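Local coordinates for protein buckwheat glutaredoxin (Polygonaceae, PDB 5GTX) that probably catalyses glutathione-dependent thiol-disulfide exchange on a thioredoxin-fold scaffold, at residues S40-G45 with E65-S70; S48-L53 with D102-K107. All coordinates share one frame; numbering follows the deposited sequence.

Contact 1 (S40-G45 with E65-S70)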
ATOM      1  N   SER A  40      -2.356   5.566   0.399  1.00 38.55           N
ATOM      2  CA  SER A  40      -2.531   6.462  -0.723  1.00 46.76           C
ATOM      3  C   SER A  40      -3.192   7.753  -0.256  1.00 49.78           C
ATOM      4  O   SER A  40      -3.419   7.974   0.938  1.00 48.02           O
ATOM      5  CB  SER A  40      -3.334   5.767  -1.830  1.00 58.04           C
ATOM      6  OG  SER A  40      -4.648   5.453  -1.412  1.00 52.35           O
ATOM      7  N   LYS A  41      -3.476   8.615  -1.224  1.00 47.35           N
ATOM      8  CA  LYS A  41      -4.149   9.884  -1.012  1.00 47.03           C
ATOM      9  C   LYS A  41      -5.150  10.067  -2.140  1.00 45.23           C
ATOM     10  O   LYS A  41      -4.812   9.869  -3.310  1.00 48.31           O
ATOM     11  CB  LYS A  41      -3.148  11.041  -0.969  1.00 49.96           C
ATOM     12  CG  LYS A  41      -2.281  11.026   0.281  1.00 38.96           C
ATOM     13  CD  LYS A  41      -1.230  12.119   0.265  1.00 44.60           C
ATOM     14  CE  LYS A  41      -0.786  12.413   1.685  1.00 52.04           C
ATOM     15  NZ  LYS A  41       0.527  13.102   1.737  1.00 57.56           N
ATOM     16  N   THR A  42      -6.376  10.441  -1.782  1.00 49.44           N
ATOM     17  CA  THR A  42      -7.509  10.514  -2.702  1.00 45.99           C
ATOM     18  C   THR A  42      -7.220  11.303  -3.976  1.00 52.83           C
ATOM     19  O   THR A  42      -7.824  11.043  -5.021  1.00 45.59           O
ATOM     20  CB  THR A  42      -8.712  11.132  -1.984  1.00 49.89           C
ATOM     21  OG1 THR A  42      -8.276  12.277  -1.247  1.00 60.17           O
ATOM     22  CG2 THR A  42      -9.351  10.133  -1.026  1.00 50.34           C
ATOM     23  N   TYR A  43      -6.314  12.275  -3.911  1.00 45.43           N
ATOM     24  CA  TYR A  43      -6.051  13.149  -5.048  1.00 50.86           C
ATOM     25  C   TYR A  43      -4.778  12.800  -5.809  1.00 59.57           C
ATOM     26  O   TYR A  43      -4.586  13.302  -6.923  1.00 57.28           O
ATOM     27  CB  TYR A  43      -5.972  14.606  -4.582  1.00 59.36           C
ATOM     28  CG  TYR A  43      -4.954  14.841  -3.486  1.00 50.22           C
ATOM     29  CD1 TYR A  43      -3.612  14.994  -3.784  1.00 45.45           C
ATOM     30  CD2 TYR A  43      -5.340  14.909  -2.153  1.00 53.27           C
ATOM     31  CE1 TYR A  43      -2.678  15.207  -2.789  1.00 53.36           C
ATOM     32  CE2 TYR A  43      -4.413  15.122  -1.151  1.00 44.79           C
ATOM     33  CZ  TYR A  43      -3.083  15.268  -1.473  1.00 49.15           C
ATOM     34  OH  TYR A  43      -2.157  15.484  -0.476  1.00 55.54           O
ATOM     35  N   ALA A  44      -3.900  11.974  -5.243  1.00 47.50           N
ATOM     36  CA  ALA A  44      -2.647  11.649  -5.912  1.00 46.65           C
ATOM     37  C   ALA A  44      -2.917  10.807  -7.157  1.00 54.18           C
ATOM     38  O   ALA A  44      -3.712   9.864  -7.118  1.00 56.43           O
ATOM     39  CB  ALA A  44      -1.708  10.914  -4.957  1.00 45.85           C
ATOM     40  N   GLY A  45      -2.235  11.137  -8.258  1.00 47.01           N
ATOM     41  CA  GLY A  45      -2.548  10.500  -9.527  1.00 35.93           C
ATOM     42  C   GLY A  45      -1.970   9.105  -9.657  1.00 43.04           C
ATOM     43  O   GLY A  45      -2.615   8.212 -10.207  1.00 43.38           O
ATOM     44  N   GLU A  65      -6.557   6.142   2.849  1.00 40.25           N
ATOM     45  CA  GLU A  65      -6.415   7.465   2.255  1.00 52.11           C
ATOM     46  C   GLU A  65      -5.869   8.376   3.347  1.00 46.97           C
ATOM     47  O   GLU A  65      -6.610   8.869   4.200  1.00 47.05           O
ATOM     48  CB  GLU A  65      -7.739   7.950   1.678  1.00 38.80           C
ATOM     49  CG  GLU A  65      -8.378   6.971   0.682  1.00 44.40           C
ATOM     50  CD  GLU A  65      -7.593   6.817  -0.634  1.00 50.02           C
ATOM     51  OE1 GLU A  65      -6.530   7.450  -0.809  1.00 40.86           O
ATOM     52  OE2 GLU A  65      -8.041   6.041  -1.505  1.00 57.57           O
ATOM     53  N   LEU A  66      -4.551   8.580   3.326  1.00 48.14           N
ATOM     54  CA  LEU A  66      -3.884   9.310   4.396  1.00 49.65           C
ATOM     55  C   LEU A  66      -4.457  10.705   4.566  1.00 60.60           C
ATOM     56  O   LEU A  66      -4.485  11.238   5.680  1.00 61.57           O
ATOM     57  CB  LEU A  66      -2.384   9.379   4.117  1.00 50.91           C
ATOM     58  CG  LEU A  66      -1.690   8.016   4.075  1.00 51.39           C
ATOM     59  CD1 LEU A  66      -0.192   8.192   3.915  1.00 53.66           C
ATOM     60  CD2 LEU A  66      -2.007   7.235   5.336  1.00 50.56           C
ATOM     61  N   ASP A  67      -4.919  11.317   3.477  1.00 49.87           N
ATOM     62  CA  ASP A  67      -5.526  12.635   3.576  1.00 52.72           C
ATOM     63  C   ASP A  67      -6.885  12.609   4.267  1.00 52.54           C
ATOM     64  O   ASP A  67      -7.368  13.669   4.674  1.00 59.60           O
ATOM     65  CB  ASP A  67      -5.664  13.256   2.185  1.00 53.42           C
ATOM     66  CG  ASP A  67      -6.455  12.378   1.233  1.00 59.57           C
ATOM     67  OD1 ASP A  67      -6.106  11.193   1.078  1.00 54.31           O
ATOM     68  OD2 ASP A  67      -7.447  12.872   0.661  1.00 55.62           O
ATOM     69  N   GLN A  68      -7.503  11.437   4.427  1.00 48.59           N
ATOM     70  CA  GLN A  68      -8.805  11.310   5.077  1.00 59.64           C
ATOM     71  C   GLN A  68      -8.711  10.754   6.496  1.00 57.23           C
ATOM     72  O   GLN A  68      -9.746  10.508   7.127  1.00 56.27           O
ATOM     73  CB  GLN A  68      -9.744  10.428   4.246  1.00 58.20           C
ATOM     74  CG  GLN A  68      -9.891  10.844   2.789  1.00 63.73           C
ATOM     75  CD  GLN A  68     -10.324  12.286   2.636  1.00 65.15           C
ATOM     76  OE1 GLN A  68     -11.449  12.652   2.983  1.00 67.84           O
ATOM     77  NE2 GLN A  68      -9.431  13.116   2.109  1.00 58.91           N
ATOM     78  N   GLU A  69      -7.503  10.554   7.010  1.00 60.92           N
ATOM     79  CA  GLU A  69      -7.279  10.020   8.345  1.00 59.91           C
ATOM     80  C   GLU A  69      -6.629  11.089   9.210  1.00 55.84           C
ATOM     81  O   GLU A  69      -5.659  11.728   8.790  1.00 51.26           O
ATOM     82  CB  GLU A  69      -6.374   8.780   8.293  1.00 58.35           C
ATOM     83  CG  GLU A  69      -6.861   7.672   7.370  1.00 57.93           C
ATOM     84  CD  GLU A  69      -8.079   6.944   7.914  1.00 68.69           C
ATOM     85  OE1 GLU A  69      -8.400   7.121   9.110  1.00 70.10           O
ATOM     86  OE2 GLU A  69      -8.726   6.207   7.140  1.00 65.29           O
ATOM     87  N   SER A  70      -7.151  11.273  10.426  1.00 61.47           N
ATOM     88  CA  SER A  70      -6.527  12.217  11.348  1.00 58.02           C
ATOM     89  C   SER A  70      -5.075  11.841  11.619  1.00 65.81           C
ATOM     90  O   SER A  70      -4.211  12.722  11.707  1.00 69.74           O
ATOM     91  CB  SER A  70      -7.316  12.290  12.658  1.00 66.37           C
ATOM     92  OG  SER A  70      -6.804  11.385  13.619  1.00 68.02           O
TER
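The ring of Tyr43 and the side chain of Asp67 run antiparallel past one another; Tyr43 CE2 lies 4.0 Å from Asp67 CB in an oblique approach, while CB of Lys41 lies over one face of the ring, away from its centre. The carboxylate oxygen OD1 of Asp67 accepts the backbone N-H of Thr42 at 3.0 Å, and the N-H...O angle of 159° shows a fairly straight bond. This bond fixes the loop at the second position of the type I turn from Lys41 to Ala44. The carboxylate of Glu65 is a second flat group: its OE1 accepts OG of Ser40 at 2.8 Å, from above the carboxylate plane. A bend at chi2 of -68° folds the Glu65 chain back, bringing CG to 3.7 Å from Thr42 CG2 while the carboxylate reaches Ser40. A short backbone bond, Leu66 N to Ser40 O at 2.7 Å, prolongs the parallel pairing of Ser40 with Glu65 just where both strands end. The contact therefore ties together the loops leaving strands 36-40 and 62-65. The first of these runs into helix 45-57, where Ser40 touches Cys47; in glutaredoxins this loop-helix junction carries the active-site cysteine, probably here too. On the other side, Leu66 packs against Ile75 and Gln76 of helix 72-83.

Contact 2 (S48-L53 with D102-K107)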
ATOM      1  N   SER A  48      -4.263   6.821  -7.777  1.00 48.31           N
ATOM      2  CA  SER A  48      -5.466   6.459  -8.516  1.00 50.43           C
ATOM      3  C   SER A  48      -5.137   5.535  -9.680  1.00 36.10           C
ATOM      4  O   SER A  48      -5.939   4.663 -10.021  1.00 52.43           O
ATOM      5  CB  SER A  48      -6.182   7.722  -9.003  1.00 47.92           C
ATOM      6  OG  SER A  48      -7.085   8.203  -8.021  1.00 56.55           O
ATOM      7  N   ARG A  49      -3.967   5.698 -10.295  1.00 41.76           N
ATOM      8  CA  ARG A  49      -3.570   4.790 -11.364  1.00 43.69           C
ATOM      9  C   ARG A  49      -3.380   3.369 -10.841  1.00 44.93           C
ATOM     10  O   ARG A  49      -3.790   2.404 -11.496  1.00 40.11           O
ATOM     11  CB  ARG A  49      -2.289   5.295 -12.036  1.00 38.90           C
ATOM     12  CG  ARG A  49      -1.693   4.295 -13.018  1.00 42.23           C
ATOM     13  CD  ARG A  49      -0.509   4.866 -13.779  1.00 44.46           C
ATOM     14  NE  ARG A  49      -0.805   6.158 -14.388  1.00 55.93           N
ATOM     15  CZ  ARG A  49       0.112   6.950 -14.930  1.00 57.11           C
ATOM     16  NH1 ARG A  49      -0.243   8.113 -15.463  1.00 56.42           N
ATOM     17  NH2 ARG A  49       1.386   6.577 -14.939  1.00 55.76           N
ATOM     18  N   VAL A  50      -2.764   3.213  -9.665  1.00 41.20           N
ATOM     19  CA  VAL A  50      -2.466   1.864  -9.190  1.00 38.05           C
ATOM     20  C   VAL A  50      -3.737   1.161  -8.726  1.00 35.82           C
ATOM     21  O   VAL A  50      -3.856  -0.062  -8.851  1.00 40.27           O
ATOM     22  CB  VAL A  50      -1.389   1.897  -8.085  1.00 40.03           C
ATOM     23  CG1 VAL A  50      -1.892   2.602  -6.867  1.00 36.74           C
ATOM     24  CG2 VAL A  50      -0.963   0.495  -7.714  1.00 44.59           C
ATOM     25  N   LYS A  51      -4.713   1.903  -8.202  1.00 39.31           N
ATOM     26  CA  LYS A  51      -5.955   1.279  -7.759  1.00 38.86           C
ATOM     27  C   LYS A  51      -6.852   0.886  -8.929  1.00 42.96           C
ATOM     28  O   LYS A  51      -7.530  -0.146  -8.866  1.00 44.94           O
ATOM     29  CB  LYS A  51      -6.699   2.210  -6.802  1.00 40.44           C
ATOM     30  CG  LYS A  51      -6.051   2.302  -5.434  1.00 41.13           C
ATOM     31  CD  LYS A  51      -6.767   3.311  -4.558  1.00 49.30           C
ATOM     32  CE  LYS A  51      -6.235   4.709  -4.804  1.00 38.28           C
ATOM     33  NZ  LYS A  51      -7.193   5.743  -4.327  1.00 41.93           N
ATOM     34  N   LYS A  52      -6.873   1.682  -9.998  1.00 44.27           N
ATOM     35  CA  LYS A  52      -7.671   1.313 -11.164  1.00 35.71           C
ATOM     36  C   LYS A  52      -7.095   0.092 -11.864  1.00 36.74           C
ATOM     37  O   LYS A  52      -7.848  -0.727 -12.398  1.00 46.68           O
ATOM     38  CB  LYS A  52      -7.774   2.492 -12.124  1.00 35.71           C
ATOM     39  CG  LYS A  52      -8.674   3.590 -11.602  1.00 48.26           C
ATOM     40  CD  LYS A  52      -8.755   4.746 -12.571  1.00 64.13           C
ATOM     41  CE  LYS A  52      -8.884   6.060 -11.827  1.00 57.33           C
ATOM     42  NZ  LYS A  52      -8.136   7.141 -12.521  1.00 66.02           N
ATOM     43  N   LEU A  53      -5.770  -0.055 -11.864  1.00 29.74           N
ATOM     44  CA  LEU A  53      -5.175  -1.275 -12.393  1.00 38.35           C
ATOM     45  C   LEU A  53      -5.597  -2.479 -11.562  1.00 36.90           C
ATOM     46  O   LEU A  53      -6.001  -3.509 -12.114  1.00 41.45           O
ATOM     47  CB  LEU A  53      -3.649  -1.147 -12.442  1.00 27.50           C
ATOM     48  CG  LEU A  53      -2.877  -2.428 -12.782  1.00 37.99           C
ATOM     49  CD1 LEU A  53      -3.109  -2.847 -14.224  1.00 30.75           C
ATOM     50  CD2 LEU A  53      -1.398  -2.261 -12.515  1.00 40.54           C
ATOM     51  N   ASP A 102       5.350   2.708  -9.728  1.00 47.78           N
ATOM     52  CA  ASP A 102       6.330   2.268 -10.717  1.00 50.03           C
ATOM     53  C   ASP A 102       6.791   0.839 -10.457  1.00 41.76           C
ATOM     54  O   ASP A 102       6.952   0.054 -11.397  1.00 47.80           O
ATOM     55  CB  ASP A 102       7.526   3.223 -10.727  1.00 55.34           C
ATOM     56  CG  ASP A 102       8.281   3.197 -12.043  1.00 76.90           C
ATOM     57  OD1 ASP A 102       7.641   3.009 -13.100  1.00 70.04           O
ATOM     58  OD2 ASP A 102       9.514   3.363 -12.018  1.00 88.46           O
ATOM     59  N   SER A 103       7.042   0.492  -9.191  1.00 51.03           N
ATOM     60  CA  SER A 103       7.435  -0.873  -8.862  1.00 50.56           C
ATOM     61  C   SER A 103       6.334  -1.856  -9.242  1.00 38.97           C
ATOM     62  O   SER A 103       6.613  -2.928  -9.788  1.00 46.24           O
ATOM     63  CB  SER A 103       7.772  -0.976  -7.373  1.00 45.40           C
ATOM     64  OG  SER A 103       8.542   0.139  -6.941  1.00 51.29           O
ATOM     65  N   VAL A 104       5.078  -1.492  -8.973  1.00 41.20           N
ATOM     66  CA  VAL A 104       3.939  -2.340  -9.320  1.00 46.33           C
ATOM     67  C   VAL A 104       3.844  -2.513 -10.833  1.00 44.36           C
ATOM     68  O   VAL A 104       3.756  -3.637 -11.340  1.00 44.41           O
ATOM     69  CB  VAL A 104       2.642  -1.748  -8.735  1.00 41.75           C
ATOM     70  CG1 VAL A 104       1.412  -2.387  -9.372  1.00 45.26           C
ATOM     71  CG2 VAL A 104       2.596  -1.922  -7.223  1.00 34.37           C
ATOM     72  N   MET A 105       3.866  -1.399 -11.576  1.00 48.43           N
ATOM     73  CA  MET A 105       3.802  -1.476 -13.034  1.00 49.29           C
ATOM     74  C   MET A 105       4.936  -2.325 -13.597  1.00 45.09           C
ATOM     75  O   MET A 105       4.745  -3.052 -14.577  1.00 49.11           O
ATOM     76  CB  MET A 105       3.837  -0.075 -13.645  1.00 38.18           C
ATOM     77  CG  MET A 105       2.684   0.812 -13.269  1.00 50.84           C
ATOM     78  SD  MET A 105       1.114  -0.019 -13.522  1.00 56.99           S
ATOM     79  CE  MET A 105       0.067   1.400 -13.792  1.00 37.85           C
ATOM     80  N   GLU A 106       6.126  -2.250 -12.992  1.00 44.39           N
ATOM     81  CA  GLU A 106       7.252  -3.038 -13.491  1.00 37.27           C
ATOM     82  C   GLU A 106       7.007  -4.530 -13.311  1.00 52.57           C
ATOM     83  O   GLU A 106       7.345  -5.328 -14.192  1.00 46.58           O
ATOM     84  CB  GLU A 106       8.547  -2.625 -12.793  1.00 53.08           C
ATOM     85  CG  GLU A 106       9.799  -2.939 -13.599  1.00 60.86           C
ATOM     86  CD  GLU A 106       9.918  -2.055 -14.824  1.00 77.73           C
ATOM     87  OE1 GLU A 106      10.366  -2.541 -15.885  1.00 79.03           O
ATOM     88  OE2 GLU A 106       9.545  -0.862 -14.728  1.00 73.48           O
ATOM     89  N   LYS A 107       6.444  -4.929 -12.167  1.00 47.63           N
ATOM     90  CA  LYS A 107       6.052  -6.324 -11.986  1.00 52.16           C
ATOM     91  C   LYS A 107       5.106  -6.765 -13.093  1.00 45.59           C
ATOM     92  O   LYS A 107       5.292  -7.828 -13.695  1.00 51.85           O
ATOM     93  CB  LYS A 107       5.383  -6.514 -10.622  1.00 58.94           C
ATOM     94  CG  LYS A 107       6.263  -6.234  -9.425  1.00 51.88           C
ATOM     95  CD  LYS A 107       7.223  -7.371  -9.154  1.00 52.81           C
ATOM     96  CE  LYS A 107       8.173  -6.998  -8.031  1.00 63.82           C
ATOM     97  NZ  LYS A 107       9.259  -7.997  -7.860  1.00 65.31           N
TER
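In the thioredoxin fold of this glutaredoxin, helix 45-57 and helix 101-109 pack side by side, and Val50 and Leu53 of the first meet Val104 and Met105 of the second. The axes of the two short segments run in broadly the same direction, 34° from parallel, with a closest approach of 10.6 Å. At that spacing the contact is made by side chains, through apolar atoms throughout; no hydrogen bond crosses. The buried part of the interface is a pair of valines whose side chains cross at about a right angle: Val50 CG2 lies 4.1 Å from Val104 CG1. Both methyls stand opposite their own backbone nitrogens, Val104 CG1 with chi1 at 165°, and this directs them into the gap between the helices. Beneath them, Val91 of strand 90-93 touches both valines, which places this part of the interface against the sheet. Leu53 extends the apolar patch, with its CD2 at 4.2 Å from Val104 CG1. Toward the more exposed side Met105 spans the remaining distance. Its CB does not point at the facing helix, yet the bend at chi2 of -50° carries the thioether across. There Leu53 and Met105 lie alongside in opposite senses, and Leu53 CD2 meets Met105 SD at 3.5 Å. The aliphatic part of Arg49 provides the last contact, crossing the Met105 chain nearly perpendicularly, and Met105 CE rests against two successive methylenes, 3.5 Å from both Arg49 CG and Arg49 CD.

Overall arrangement
The centres of contacts 1 and 2 are about 16 Å apart, and their segments alternate along the chain in the order 40-45, 48-53, 65-70, 102-107. Contact 1 lies at the ends of the neighbouring parallel strands 36-40 and 62-65, whereas contact 2 joins two helices that pack against strand 90-93 of the same four-stranded mixed sheet. Helix 45-57 connects them: it starts at the last residue of segment 40-45 and carries segment 48-53. A direct link is the salt bridge from Lys51 NZ to Glu65 OE2, 3.0 Å long. Through that helix, the strand-end loops are coupled to the helix pair within a single glutaredoxin domain.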